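Local coordinates for PbSGBP-B lipoprotein (Prevotella bryantii B14, PDB 6D2Y) that probably binds polysaccharide at the bacterial surface and carries a bound magnesium ion in its C-terminal region, at residues Asp227-Ser231 and Val232-Val236; Thr396-Leu399 and Ser400-Asn403; Pro213-Met217 and Asp218-Met222. All coordinates share one frame; numbering follows the deposited sequence.

Contact 1 of 3, residues Asp227-Ser231 and Val232-Val236; sequences DTPNS and VTNEV. With MG (magnesium ion), chain B.
Asn230 meets Val232, Thr233 and Glu235 through nearly every polar atom it has, building an Asx turn in the first half of the surface loop between strands 222-224 and 246-248. Its OD1 accepts from the backbone N of Val232 at 2.8 Å and of Thr233 at 2.9 Å, both donors coming from the same face of the amide. On the other branch, ND2 gives an almost straight bond (170°) to OG1 of Thr233 at 2.7 Å, with the hydroxyl lying in the amide plane. The second ND2 bond, to the backbone O of Glu235, is 2.8 Å long. That oxygen also takes the main-chain N of Asn230 at 2.6 Å, so one carbonyl receives both backbone and side chain of the same residue. With CG between its own N and carbonyl carbon (chi1 84°), the buried amide is folded back over the turn, and partners at both ends fix its flip. Asparagine suits the place because it can donate and accept at once.

Outside this knot, Pro229 lies alongside Asn234, while CG2 of Val236 packs obliquely, 4.0 Å from CB of Pro229. At the far end Asp227 OD2 binds magnesium at 2.4 Å, with Asp225, Ser255, Asn257 and Asp452 also serving the metal. In a neighbouring loop, Ser295 is hydrogen-bonded to OE2 of Glu235 and the backbone N of His296 to OE1. Thr233 OG1, having accepted from Asn230, donates to OE1 of Glu235 at 2.9 Å, on the anti lone pair.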
loop_
_atom_site.group_PDB
_atom_site.type_symbol
_atom_site.label_atom_id
_atom_site.label_comp_id
_atom_site.label_asym_id
_atom_site.label_seq_id
_atom_site.Cartn_x
_atom_site.Cartn_y
_atom_site.Cartn_z
ATOM N N ASP A 227 0.262 18.816 -15.259
ATOM C CA ASP A 227 0.342 18.860 -16.713
ATOM C C ASP A 227 -1.042 18.959 -17.342
ATOM O O ASP A 227 -1.252 19.745 -18.272
ATOM C CB ASP A 227 1.071 17.623 -17.243
ATOM C CG ASP A 227 2.497 17.520 -16.731
ATOM O OD1 ASP A 227 3.263 18.493 -16.897
ATOM O OD2 ASP A 227 2.852 16.464 -16.161
ATOM N N THR A 228 -1.993 18.169 -16.843
ATOM C CA THR A 228 -3.312 18.061 -17.459
ATOM C C THR A 228 -4.294 19.014 -16.784
ATOM O O THR A 228 -4.352 19.059 -15.549
ATOM C CB THR A 228 -3.836 16.634 -17.360
ATOM O OG1 THR A 228 -2.754 15.713 -17.549
ATOM C CG2 THR A 228 -4.907 16.378 -18.413
ATOM N N PRO A 229 -5.073 19.781 -17.546
ATOM C CA PRO A 229 -6.063 20.668 -16.923
ATOM C C PRO A 229 -7.176 19.872 -16.261
ATOM O O PRO A 229 -7.676 18.889 -16.813
ATOM C CB PRO A 229 -6.588 21.497 -18.101
ATOM C CG PRO A 229 -6.332 20.650 -19.300
ATOM C CD PRO A 229 -5.055 19.913 -19.014
ATOM N N ASN A 230 -7.560 20.306 -15.063
ATOM C CA ASN A 230 -8.591 19.607 -14.314
ATOM C C ASN A 230 -9.931 19.685 -15.043
ATOM O O ASN A 230 -10.179 20.573 -15.863
ATOM C CB ASN A 230 -8.711 20.179 -12.899
ATOM C CG ASN A 230 -9.598 21.407 -12.837
ATOM O OD1 ASN A 230 -10.816 21.300 -12.687
ATOM N ND2 ASN A 230 -8.990 22.584 -12.945
ATOM N N SER A 231 -10.805 18.730 -14.726
ATOM C CA SER A 231 -12.033 18.530 -15.482
ATOM C C SER A 231 -13.106 19.571 -15.193
ATOM O O SER A 231 -14.050 19.694 -15.979
ATOM C CB SER A 231 -12.592 17.135 -15.198
ATOM O OG SER A 231 -14.004 17.117 -15.322
ATOM N N VAL A 232 -12.994 20.315 -14.100
ATOM C CA VAL A 232 -14.056 21.217 -13.666
ATOM C C VAL A 232 -13.816 22.643 -14.146
ATOM O O VAL A 232 -14.671 23.234 -14.803
ATOM C CB VAL A 232 -14.212 21.159 -12.130
ATOM C CG1 VAL A 232 -15.354 22.050 -11.679
ATOM C CG2 VAL A 232 -14.452 19.723 -11.684
ATOM N N THR A 233 -12.650 23.215 -13.843
ATOM C CA THR A 233 -12.362 24.599 -14.198
ATOM C C THR A 233 -11.399 24.738 -15.366
ATOM O O THR A 233 -11.033 25.865 -15.712
ATOM C CB THR A 233 -11.807 25.353 -12.983
ATOM O OG1 THR A 233 -10.555 24.779 -12.583
ATOM C CG2 THR A 233 -12.788 25.283 -11.822
ATOM N N ASN A 234 -10.983 23.629 -15.983
ATOM C CA ASN A 234 -10.060 23.657 -17.120
ATOM C C ASN A 234 -8.748 24.351 -16.749
ATOM O O ASN A 234 -8.173 25.106 -17.537
ATOM C CB ASN A 234 -10.704 24.320 -18.341
ATOM C CG ASN A 234 -9.938 24.058 -19.624
ATOM O OD1 ASN A 234 -9.125 23.135 -19.697
ATOM N ND2 ASN A 234 -10.188 24.874 -20.641
ATOM N N GLU A 235 -8.270 24.094 -15.536
ATOM C CA GLU A 235 -7.024 24.665 -15.048
ATOM C C GLU A 235 -6.054 23.550 -14.684
ATOM O O GLU A 235 -6.459 22.500 -14.178
ATOM C CB GLU A 235 -7.255 25.559 -13.823
ATOM C CG GLU A 235 -7.937 26.884 -14.125
ATOM C CD GLU A 235 -8.267 27.662 -12.864
ATOM O OE1 GLU A 235 -9.015 27.129 -12.018
ATOM O OE2 GLU A 235 -7.774 28.801 -12.718
ATOM N N VAL A 236 -4.772 23.784 -14.951
ATOM C CA VAL A 236 -3.710 22.903 -14.487
ATOM C C VAL A 236 -3.350 23.367 -13.080
ATOM O O VAL A 236 -2.697 24.395 -12.898
ATOM C CB VAL A 236 -2.503 22.917 -15.425
ATOM C CG1 VAL A 236 -1.516 21.827 -15.031
ATOM C CG2 VAL A 236 -2.954 22.731 -16.863
HETATM MG MG MG B . 3.591 15.362 -14.107
HETATM O O HOH W 1 -4.641 19.945 -12.934
HETATM O O HOH W 2 2.408 13.763 -14.438
#

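Contact 2 of 3, residues Thr396-Leu399 and Ser400-Asn403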
loop_
_atom_site.group_PDB
_atom_site.type_symbol
_atom_site.label_atom_id
_atom_site.label_comp_id
_atom_site.label_asym_id
_atom_site.label_seq_id
_atom_site.Cartn_x
_atom_site.Cartn_y
_atom_site.Cartn_z
ATOM N N THR A 396 2.191 5.523 -0.791
ATOM C CA THR A 396 0.786 5.315 -0.471
ATOM C C THR A 396 0.547 5.710 0.978
ATOM O O THR A 396 1.184 5.166 1.887
ATOM C CB THR A 396 0.369 3.860 -0.696
ATOM O OG1 THR A 396 0.663 3.478 -2.045
ATOM C CG2 THR A 396 -1.124 3.692 -0.436
ATOM N N ILE A 397 -0.368 6.648 1.191
ATOM C CA ILE A 397 -0.744 7.074 2.535
ATOM C C ILE A 397 -2.260 6.997 2.658
ATOM O O ILE A 397 -2.969 7.871 2.136
ATOM C CB ILE A 397 -0.227 8.488 2.840
ATOM C CG1 ILE A 397 1.300 8.515 2.764
ATOM C CG2 ILE A 397 -0.706 8.942 4.208
ATOM C CD1 ILE A 397 1.921 9.708 3.435
ATOM N N PRO A 398 -2.799 5.981 3.328
ATOM C CA PRO A 398 -4.258 5.854 3.420
ATOM C C PRO A 398 -4.871 7.008 4.196
ATOM O O PRO A 398 -4.327 7.463 5.205
ATOM C CB PRO A 398 -4.454 4.519 4.148
ATOM C CG PRO A 398 -3.170 4.284 4.871
ATOM C CD PRO A 398 -2.097 4.886 4.018
ATOM N N LEU A 399 -6.019 7.483 3.706
ATOM C CA LEU A 399 -6.715 8.577 4.372
ATOM C C LEU A 399 -7.080 8.231 5.807
ATOM O O LEU A 399 -7.253 9.139 6.629
ATOM C CB LEU A 399 -7.970 8.962 3.586
ATOM C CG LEU A 399 -7.728 9.501 2.176
ATOM C CD1 LEU A 399 -9.022 10.019 1.566
ATOM C CD2 LEU A 399 -6.668 10.591 2.194
ATOM N N SER A 400 -7.191 6.940 6.128
ATOM C CA SER A 400 -7.434 6.528 7.502
ATOM C C SER A 400 -6.250 6.825 8.413
ATOM O O SER A 400 -6.417 6.827 9.635
ATOM C CB SER A 400 -7.767 5.035 7.552
ATOM O OG SER A 400 -6.733 4.263 6.963
ATOM N N ASP A 401 -5.067 7.070 7.850
ATOM C CA ASP A 401 -3.879 7.392 8.629
ATOM C C ASP A 401 -3.685 8.892 8.821
ATOM O O ASP A 401 -2.648 9.309 9.347
ATOM C CB ASP A 401 -2.632 6.787 7.977
ATOM C CG ASP A 401 -2.363 5.371 8.445
ATOM O OD1 ASP A 401 -2.732 5.045 9.592
ATOM O OD2 ASP A 401 -1.773 4.588 7.673
ATOM N N PHE A 402 -4.651 9.707 8.406
ATOM C CA PHE A 402 -4.620 11.137 8.687
ATOM C C PHE A 402 -5.189 11.394 10.077
ATOM O O PHE A 402 -6.123 12.184 10.231
ATOM C CB PHE A 402 -5.414 11.917 7.637
ATOM C CG PHE A 402 -4.711 12.063 6.315
ATOM C CD1 PHE A 402 -4.411 10.951 5.543
ATOM C CD2 PHE A 402 -4.369 13.315 5.834
ATOM C CE1 PHE A 402 -3.771 11.084 4.325
ATOM C CE2 PHE A 402 -3.732 13.455 4.616
ATOM C CZ PHE A 402 -3.432 12.338 3.860
ATOM N N ASN A 403 -4.642 10.724 11.093
ATOM C CA ASN A 403 -5.189 10.757 12.444
ATOM C C ASN A 403 -4.164 11.243 13.462
ATOM O O ASN A 403 -4.221 10.872 14.636
ATOM C CB ASN A 403 -5.722 9.382 12.841
ATOM C CG ASN A 403 -4.706 8.275 12.633
ATOM O OD1 ASN A 403 -3.720 8.181 13.358
ATOM N ND2 ASN A 403 -4.939 7.434 11.633
#
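Phe402 turns its ring back against Leu399 and Ile397, and this apolar cluster is the buried, closely packed half of the contact. The ring atom CE1 does most of the touching: it lies 3.6 Å from CD2 of Leu399 and 3.7 Å from CG2 of Ile397, whose side chain crosses the phenylalanine at about a right angle. CG of Phe402 stands anti to its own carbonyl carbon (chi1 -76°), which swings the ring toward the strand instead of outward. The carbonyl O of Pro398 sits at the ring edge, in its plane, where CD1 is 3.5 Å away. Branched and aromatic residues fit here because the cluster continues inward, with Ile332 and Ala372 meeting both Ile397 and Phe402, and Phe305, Trp308 and Phe421 around Leu399.

The other half is exposed and polar. Asp401 still packs closely, crossing the proline side chain at a slant, OD2 3.1 Å from CG of Pro398. Ser400 is looser, its OG 3.6 Å from CB of Pro398. Asn403 folds ND2 back to the backbone O of Ser400, 2.6 Å away, meeting it on a lone pair with both groups in plane.

Between the halves, Asp401 N donates to Pro398 O at 2.8 Å and Phe402 N to Leu399 O at 3.2 Å, successive i+3 to i bonds of a 3-10 turn. Pro398, the last residue of strand 393-398, contributes only its carbonyl O to the first. The result is a strand running directly into a short 3-10 turn, followed by an inverse gamma turn centred on Phe402, at the edge of a beta-sandwich.

Contact 3 of 3, residues Pro213-Met217 and Asp218-Met222; sequences PFQYM and DNRGM
The backbone N of Gln215 donates to OD2 of Asp218 at 3.1 Å, meeting the carboxylate from well above its plane, as part of a small network centred on the aspartate. The same carboxylate faces Arg220 in a side-on salt bridge: NE lies 3.0 Å from OD1 and NH2 3.1 Å from OD2, each on a syn lone pair and close to the guanidinium plane. The backbone N of Arg220 also reaches OD1, at 3.2 Å, which makes an Asx turn. Each oxygen therefore holds at least two donors, and the buried negative charge is probably well compensated. Aspartate is short enough to serve both the backbone N of Gln215 and the turn that follows; its CG is anti to its own backbone N (chi1 -151°), which brings the carboxylate back to Gln215.

Stacking forms the second layer. The Gln215 amide makes an offset stack on one face of the Arg220 guanidinium, the planes 19° apart: CD of Gln215 is 3.6 Å above the guanidinium plane, displaced toward the rim, and OE1 is 3.4 Å from CD of Arg220. An extended glutamine chain carries the amide that far. Nearby, CG of Met217, a selenomethionine, sits over the centre of the Tyr216 ring.

The backbone takes two type II turns, Gln215 to Asp218 and Asn219 to Met222; Gly221 suits the positive phi of the second. Phe214 packs on strands 134-138 and 200-205, whereas Asp218 and Arg220 rest against strand 449-458 at Val457, so the linker passes from the IPT/TIG sheet to the C-terminal beta-sandwich, probably the glycan-binding domain.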
loop_
_atom_site.group_PDB
_atom_site.type_symbol
_atom_site.label_atom_id
_atom_site.label_comp_id
_atom_site.label_asym_id
_atom_site.label_seq_id
_atom_site.Cartn_x
_atom_site.Cartn_y
_atom_site.Cartn_z
ATOM N N PRO A 213 -4.098 -3.323 -5.917
ATOM C CA PRO A 213 -4.729 -2.034 -5.602
ATOM C C PRO A 213 -4.117 -0.877 -6.374
ATOM O O PRO A 213 -3.977 0.226 -5.838
ATOM C CB PRO A 213 -4.483 -1.891 -4.097
ATOM C CG PRO A 213 -3.187 -2.601 -3.881
ATOM C CD PRO A 213 -3.170 -3.757 -4.858
ATOM N N PHE A 214 -3.745 -1.115 -7.628
ATOM C CA PHE A 214 -3.145 -0.075 -8.448
ATOM C C PHE A 214 -3.252 -0.473 -9.910
ATOM O O PHE A 214 -3.479 -1.639 -10.242
ATOM C CB PHE A 214 -1.682 0.176 -8.064
ATOM C CG PHE A 214 -0.885 -1.080 -7.830
ATOM C CD1 PHE A 214 -0.524 -1.902 -8.888
ATOM C CD2 PHE A 214 -0.493 -1.438 -6.550
ATOM C CE1 PHE A 214 0.208 -3.055 -8.671
ATOM C CE2 PHE A 214 0.239 -2.589 -6.328
ATOM C CZ PHE A 214 0.590 -3.398 -7.390
ATOM N N GLN A 215 -3.079 0.517 -10.779
ATOM C CA GLN A 215 -3.056 0.308 -12.216
ATOM C C GLN A 215 -1.769 0.896 -12.777
ATOM O O GLN A 215 -1.114 1.727 -12.144
ATOM C CB GLN A 215 -4.276 0.944 -12.903
ATOM C CG GLN A 215 -5.609 0.361 -12.464
ATOM C CD GLN A 215 -6.789 1.011 -13.161
ATOM O OE1 GLN A 215 -6.697 2.140 -13.644
ATOM N NE2 GLN A 215 -7.907 0.297 -13.221
ATOM N N TYR A 216 -1.407 0.448 -13.975
ATOM C CA TYR A 216 -0.224 0.978 -14.642
ATOM C C TYR A 216 -0.513 2.380 -15.169
ATOM O O TYR A 216 -1.530 2.592 -15.834
ATOM C CB TYR A 216 0.182 0.058 -15.790
ATOM C CG TYR A 216 1.456 0.483 -16.471
ATOM C CD1 TYR A 216 2.560 0.878 -15.727
ATOM C CD2 TYR A 216 1.548 0.520 -17.855
ATOM C CE1 TYR A 216 3.729 1.273 -16.342
ATOM C CE2 TYR A 216 2.714 0.920 -18.480
ATOM C CZ TYR A 216 3.800 1.297 -17.716
ATOM O OH TYR A 216 4.968 1.696 -18.326
HETATM N N MSE A 217 0.384 3.332 -14.893
HETATM C CA MSE A 217 0.148 4.753 -15.205
HETATM C C MSE A 217 -1.132 5.236 -14.538
HETATM O O MSE A 217 -1.902 5.958 -15.157
HETATM C CB MSE A 217 0.026 5.004 -16.715
HETATM C CG MSE A 217 1.237 4.626 -17.593
HETATM SE SE MSE A 217 2.888 5.690 -17.537
HETATM C CE MSE A 217 4.266 4.512 -16.824
ATOM N N ASP A 218 -1.354 4.841 -13.286
ATOM C CA ASP A 218 -2.632 5.089 -12.626
ATOM C C ASP A 218 -2.934 6.581 -12.546
ATOM O O ASP A 218 -2.115 7.368 -12.063
ATOM C CB ASP A 218 -2.615 4.478 -11.225
ATOM C CG ASP A 218 -3.989 4.064 -10.749
ATOM O OD1 ASP A 218 -4.992 4.549 -11.313
ATOM O OD2 ASP A 218 -4.060 3.245 -9.810
ATOM N N ASN A 219 -4.122 6.971 -13.026
ATOM C CA ASN A 219 -4.567 8.358 -12.934
ATOM C C ASN A 219 -5.955 8.473 -12.310
ATOM O O ASN A 219 -6.601 9.518 -12.438
ATOM C CB ASN A 219 -4.547 9.036 -14.309
ATOM C CG ASN A 219 -5.404 8.316 -15.337
ATOM O OD1 ASN A 219 -6.155 7.398 -15.008
ATOM N ND2 ASN A 219 -5.295 8.738 -16.592
ATOM N N ARG A 220 -6.433 7.426 -11.646
ATOM C CA ARG A 220 -7.723 7.505 -10.976
ATOM C C ARG A 220 -7.642 8.433 -9.771
ATOM O O ARG A 220 -6.666 8.415 -9.018
ATOM C CB ARG A 220 -8.195 6.112 -10.549
ATOM C CG ARG A 220 -8.101 5.055 -11.644
ATOM C CD ARG A 220 -8.408 3.659 -11.113
ATOM N NE ARG A 220 -7.355 3.133 -10.248
ATOM C CZ ARG A 220 -7.536 2.150 -9.373
ATOM N NH1 ARG A 220 -8.734 1.598 -9.237
ATOM N NH2 ARG A 220 -6.525 1.723 -8.628
ATOM N N GLY A 221 -8.681 9.249 -9.593
ATOM C CA GLY A 221 -8.688 10.220 -8.515
ATOM C C GLY A 221 -7.587 11.241 -8.630
ATOM O O GLY A 221 -7.123 11.773 -7.616
HETATM N N MSE A 222 -7.146 11.509 -9.850
HETATM C CA MSE A 222 -6.060 12.431 -10.147
HETATM C C MSE A 222 -6.320 13.877 -9.659
HETATM O O MSE A 222 -7.321 14.491 -10.024
HETATM C CB MSE A 222 -5.786 12.401 -11.659
HETATM C CG MSE A 222 -4.502 13.092 -11.977
HETATM SE SE MSE A 222 -3.004 11.953 -11.492
HETATM C CE MSE A 222 -2.300 13.156 -10.198
#

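From the N terminus the order is contact 3, contact 1, contact 2, strictly in series: none nests within or crosses another. Contact 3 turns the chain out of strand 208-215 into strand 222-224, joining the IPT/TIG domain to the C-terminal one. Soon after, contact 1 lies in the first half of the loop leading from strand 222-224 to strand 246-248, its first residue at the magnesium site; the nearest atoms of contacts 1 and 3 are about 6 Å apart. Much later, contact 2 ends strand 393-398 and starts the connection to strand 423-428. It joins the two sheets of the sandwich, and its centre lies about 26 Å from that of contact 1.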